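Local coordinates for sterol regulatory element-binding protein cleavage-activating protein (Schizosaccharomyces pombe, PDB 4YHC) that escorts the transcription factor precursor sre1 for processing when sterol or oxygen is low, this chain being the escort's WD40 domain, probably cytoplasmic, at residues A[213-226]-A[236-249]. The protein carries 9 engineered substitutions. Numbering follows the deposited sequence.
Sequences LSQNKNYLTETKKD and LFLARDSGVDMIDL
R240 and E222 meet at the heart of this contact, where the loop joining two neighbouring blades of the WD40 propeller, 213-226, folds over the hairpin of strands 235-239 and 243-248. R240 carries the largest buried surface here. Its chain runs extended from CG to NE, and the flat guanidinium lies on the ring of Y219, planes 3° apart, with G243 C over the other face. Around the edge, R240 NH1 makes a salt bridge to E222 OE1 at 2.9 Å, while NE and NH2 grip D245 side-on, one oxygen each. D245 OD2 also takes the backbone N of N216 in a nearly straight bond (3.1 Å, 175°); D245 OD1 is further held by S257 of strand 253-259. With an alanine at R240, the E222 and D245 carboxylates would probably lose their shared countercharge and a gap would open beneath the Y219 ring. E222 OE1 collects two more donors from the hairpin turn, the backbone N atoms of S242 and D241, so three bonds hold this one oxygen. L213 forms the apolar end of the contact, its CD2 packing against L236 CD2 (3.9 Å) and L249 CD1. At the other end, K225 and D226 both face A239 in a classic beta bulge, with K225 N donating to A239 O at 2.8 Å. K225 NZ, which also bonds I263 O, makes a salt bridge to D241 OD1 on its syn side.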
# COMPACT_ATOMS: atom_id res chain seq x y z
N LEU A 213 -21.48 -0.84 -7.66
CA LEU A 213 -21.37 0.60 -7.47
C LEU A 213 -21.64 1.38 -8.74
O LEU A 213 -21.39 0.89 -9.80
CB LEU A 213 -19.93 0.92 -7.07
CG LEU A 213 -19.68 1.04 -5.60
CD1 LEU A 213 -20.36 -0.06 -4.80
CD2 LEU A 213 -18.17 1.09 -5.41
N SER A 214 -22.10 2.62 -8.60
CA SER A 214 -22.27 3.52 -9.76
C SER A 214 -21.19 4.60 -9.81
O SER A 214 -21.05 5.37 -8.85
CB SER A 214 -23.63 4.23 -9.69
OG SER A 214 -24.67 3.36 -9.30
N GLN A 215 -20.43 4.68 -10.90
CA GLN A 215 -19.66 5.92 -11.17
C GLN A 215 -20.55 7.16 -11.44
O GLN A 215 -21.75 7.04 -11.63
CB GLN A 215 -18.75 5.74 -12.36
CG GLN A 215 -19.51 5.44 -13.63
CD GLN A 215 -18.70 5.82 -14.83
OE1 GLN A 215 -18.16 4.97 -15.54
NE2 GLN A 215 -18.58 7.10 -15.05
N ASN A 216 -19.91 8.32 -11.50
CA ASN A 216 -20.54 9.57 -11.84
C ASN A 216 -21.29 9.39 -13.19
O ASN A 216 -20.71 9.00 -14.20
CB ASN A 216 -19.48 10.70 -11.81
CG ASN A 216 -20.06 12.08 -12.01
OD1 ASN A 216 -20.95 12.28 -12.85
ND2 ASN A 216 -19.52 13.07 -11.31
N LYS A 217 -22.59 9.52 -13.15
CA LYS A 217 -23.45 9.31 -14.32
C LYS A 217 -23.13 10.22 -15.52
O LYS A 217 -23.50 9.89 -16.62
CB LYS A 217 -24.91 9.44 -13.94
CG LYS A 217 -25.23 10.38 -12.77
CD LYS A 217 -24.96 9.75 -11.38
CE LYS A 217 -23.88 10.47 -10.57
NZ LYS A 217 -23.49 9.58 -9.44
N ASN A 218 -22.44 11.35 -15.31
CA ASN A 218 -21.99 12.20 -16.41
C ASN A 218 -20.93 11.59 -17.24
O ASN A 218 -20.56 12.20 -18.21
CB ASN A 218 -21.38 13.51 -15.90
CG ASN A 218 -22.42 14.54 -15.55
OD1 ASN A 218 -23.38 14.72 -16.25
ND2 ASN A 218 -22.22 15.23 -14.44
N TYR A 219 -20.37 10.44 -16.85
CA TYR A 219 -19.13 9.92 -17.45
C TYR A 219 -19.19 8.42 -17.68
O TYR A 219 -18.19 7.74 -17.60
CB TYR A 219 -17.94 10.28 -16.56
CG TYR A 219 -17.82 11.77 -16.31
CD1 TYR A 219 -17.34 12.66 -17.30
CD2 TYR A 219 -18.20 12.31 -15.11
CE1 TYR A 219 -17.25 14.03 -17.08
CE2 TYR A 219 -18.10 13.68 -14.88
CZ TYR A 219 -17.63 14.53 -15.86
OH TYR A 219 -17.51 15.87 -15.55
N LEU A 220 -20.39 7.93 -18.00
CA LEU A 220 -20.66 6.48 -18.13
C LEU A 220 -19.90 5.74 -19.24
O LEU A 220 -19.70 4.53 -19.13
CB LEU A 220 -22.17 6.24 -18.29
CG LEU A 220 -23.03 6.43 -17.04
CD1 LEU A 220 -24.53 6.62 -17.34
CD2 LEU A 220 -22.77 5.26 -16.07
N THR A 221 -19.45 6.45 -20.28
CA THR A 221 -18.70 5.79 -21.35
C THR A 221 -17.19 5.66 -21.10
O THR A 221 -16.48 4.99 -21.87
CB THR A 221 -18.86 6.52 -22.73
OG1 THR A 221 -18.14 7.76 -22.72
CG2 THR A 221 -20.28 6.80 -23.02
N GLU A 222 -16.70 6.31 -20.05
CA GLU A 222 -15.27 6.24 -19.76
C GLU A 222 -14.93 4.83 -19.32
O GLU A 222 -15.71 4.14 -18.72
CB GLU A 222 -14.87 7.29 -18.73
CG GLU A 222 -15.13 8.71 -19.15
CD GLU A 222 -14.51 9.72 -18.23
OE1 GLU A 222 -13.99 9.33 -17.14
OE2 GLU A 222 -14.54 10.91 -18.58
N THR A 223 -13.79 4.38 -19.79
CA THR A 223 -13.15 3.19 -19.25
C THR A 223 -12.73 3.41 -17.73
O THR A 223 -12.08 4.40 -17.39
CB THR A 223 -11.89 2.93 -20.01
OG1 THR A 223 -12.20 2.92 -21.40
CG2 THR A 223 -11.22 1.57 -19.60
N LYS A 224 -13.09 2.46 -16.91
CA LYS A 224 -12.67 2.36 -15.47
C LYS A 224 -11.26 1.80 -15.42
O LYS A 224 -10.93 0.81 -16.06
CB LYS A 224 -13.66 1.49 -14.71
CG LYS A 224 -14.87 2.27 -14.25
CD LYS A 224 -15.68 3.01 -15.34
CE LYS A 224 -16.88 2.21 -15.87
NZ LYS A 224 -17.70 1.65 -14.72
N LYS A 225 -10.39 2.45 -14.67
CA LYS A 225 -8.96 2.13 -14.72
C LYS A 225 -8.43 1.54 -13.41
O LYS A 225 -7.41 0.82 -13.42
CB LYS A 225 -8.19 3.41 -15.06
CG LYS A 225 -8.49 4.02 -16.43
CD LYS A 225 -8.08 3.03 -17.51
CE LYS A 225 -8.01 3.61 -18.94
NZ LYS A 225 -7.03 4.70 -19.07
N ASP A 226 -9.07 1.85 -12.28
CA ASP A 226 -8.53 1.39 -11.00
C ASP A 226 -9.53 1.68 -9.88
O ASP A 226 -10.45 2.49 -10.00
CB ASP A 226 -7.18 2.08 -10.67
CG ASP A 226 -6.18 1.14 -9.96
OD1 ASP A 226 -6.62 0.06 -9.44
OD2 ASP A 226 -4.97 1.51 -9.88
N LEU A 236 -14.13 4.35 -1.16
CA LEU A 236 -13.51 3.79 -2.34
C LEU A 236 -13.33 4.85 -3.40
O LEU A 236 -14.29 5.66 -3.66
CB LEU A 236 -14.41 2.71 -2.89
CG LEU A 236 -13.86 1.97 -4.11
CD1 LEU A 236 -14.07 0.50 -4.05
CD2 LEU A 236 -14.50 2.48 -5.40
N PHE A 237 -12.14 4.87 -4.02
CA PHE A 237 -11.82 5.81 -5.11
C PHE A 237 -11.91 4.96 -6.40
O PHE A 237 -11.29 3.88 -6.49
CB PHE A 237 -10.45 6.44 -4.97
CG PHE A 237 -10.32 7.40 -3.84
CD1 PHE A 237 -10.10 6.95 -2.54
CD2 PHE A 237 -10.39 8.76 -4.05
CE1 PHE A 237 -10.00 7.85 -1.50
CE2 PHE A 237 -10.30 9.62 -3.04
CZ PHE A 237 -10.07 9.18 -1.77
N LEU A 238 -12.69 5.40 -7.39
CA LEU A 238 -12.85 4.76 -8.69
C LEU A 238 -12.22 5.69 -9.75
O LEU A 238 -12.70 6.75 -9.97
CB LEU A 238 -14.32 4.57 -9.00
CG LEU A 238 -14.79 3.65 -10.18
CD1 LEU A 238 -15.46 4.43 -11.28
CD2 LEU A 238 -13.75 2.78 -10.84
N ALA A 239 -11.11 5.30 -10.34
CA ALA A 239 -10.39 6.07 -11.30
C ALA A 239 -10.89 5.67 -12.69
O ALA A 239 -11.13 4.52 -12.96
CB ALA A 239 -8.94 5.75 -11.25
N ARG A 240 -11.10 6.67 -13.52
CA ARG A 240 -11.62 6.46 -14.90
C ARG A 240 -10.73 7.39 -15.74
O ARG A 240 -9.51 7.55 -15.40
CB ARG A 240 -13.14 6.73 -14.99
CG ARG A 240 -13.64 7.99 -14.30
CD ARG A 240 -15.18 8.13 -14.32
NE ARG A 240 -15.57 9.27 -13.50
CZ ARG A 240 -15.30 10.55 -13.74
NH1 ARG A 240 -14.74 10.95 -14.89
NH2 ARG A 240 -15.58 11.46 -12.81
N ASP A 241 -11.22 7.93 -16.85
CA ASP A 241 -10.31 8.62 -17.80
C ASP A 241 -10.28 10.12 -17.70
O ASP A 241 -9.36 10.72 -18.19
CB ASP A 241 -10.60 8.13 -19.24
CG ASP A 241 -9.69 6.90 -19.63
OD1 ASP A 241 -8.56 6.72 -19.09
OD2 ASP A 241 -10.12 6.11 -20.45
N SER A 242 -11.30 10.76 -17.13
CA SER A 242 -11.24 12.21 -16.85
C SER A 242 -11.37 12.53 -15.37
O SER A 242 -11.59 13.69 -14.96
CB SER A 242 -12.30 13.01 -17.64
OG SER A 242 -13.61 12.59 -17.30
N GLY A 243 -11.16 11.52 -14.53
CA GLY A 243 -11.12 11.78 -13.08
C GLY A 243 -11.29 10.58 -12.17
O GLY A 243 -11.15 9.43 -12.60
N VAL A 244 -11.53 10.88 -10.89
CA VAL A 244 -11.69 9.86 -9.90
C VAL A 244 -12.91 10.19 -9.07
O VAL A 244 -13.00 11.29 -8.53
CB VAL A 244 -10.51 9.77 -8.93
CG1 VAL A 244 -10.74 8.58 -7.98
CG2 VAL A 244 -9.22 9.53 -9.68
N ASP A 245 -13.82 9.22 -8.95
CA ASP A 245 -15.00 9.35 -8.08
C ASP A 245 -14.73 8.76 -6.69
O ASP A 245 -14.22 7.60 -6.58
CB ASP A 245 -16.16 8.64 -8.72
CG ASP A 245 -16.49 9.25 -10.09
OD1 ASP A 245 -16.38 10.48 -10.26
OD2 ASP A 245 -16.82 8.51 -10.98
N MET A 246 -15.05 9.58 -5.67
CA MET A 246 -14.78 9.27 -4.27
C MET A 246 -16.14 8.91 -3.67
O MET A 246 -17.04 9.73 -3.66
CB MET A 246 -14.11 10.42 -3.56
CG MET A 246 -13.82 10.05 -2.08
SD MET A 246 -12.89 11.29 -1.23
CE MET A 246 -14.29 12.29 -0.70
N ILE A 247 -16.30 7.64 -3.29
CA ILE A 247 -17.58 7.09 -2.94
C ILE A 247 -17.62 6.65 -1.46
O ILE A 247 -16.68 6.01 -0.96
CB ILE A 247 -17.83 5.92 -3.82
CG1 ILE A 247 -17.87 6.35 -5.30
CG2 ILE A 247 -19.05 5.15 -3.39
CD1 ILE A 247 -17.87 5.20 -6.26
N ASP A 248 -18.67 7.06 -0.75
CA ASP A 248 -18.95 6.61 0.65
C ASP A 248 -19.61 5.26 0.61
O ASP A 248 -20.75 5.08 0.14
CB ASP A 248 -19.84 7.62 1.35
CG ASP A 248 -20.38 7.12 2.73
OD1 ASP A 248 -19.87 6.11 3.35
OD2 ASP A 248 -21.34 7.82 3.17
N LEU A 249 -18.92 4.26 1.09
CA LEU A 249 -19.47 2.91 0.97
C LEU A 249 -20.49 2.61 2.11
O LEU A 249 -21.17 1.63 2.07
CB LEU A 249 -18.32 1.92 1.06
CG LEU A 249 -17.50 1.35 -0.07
CD1 LEU A 249 -17.87 1.82 -1.45
CD2 LEU A 249 -16.02 1.38 0.20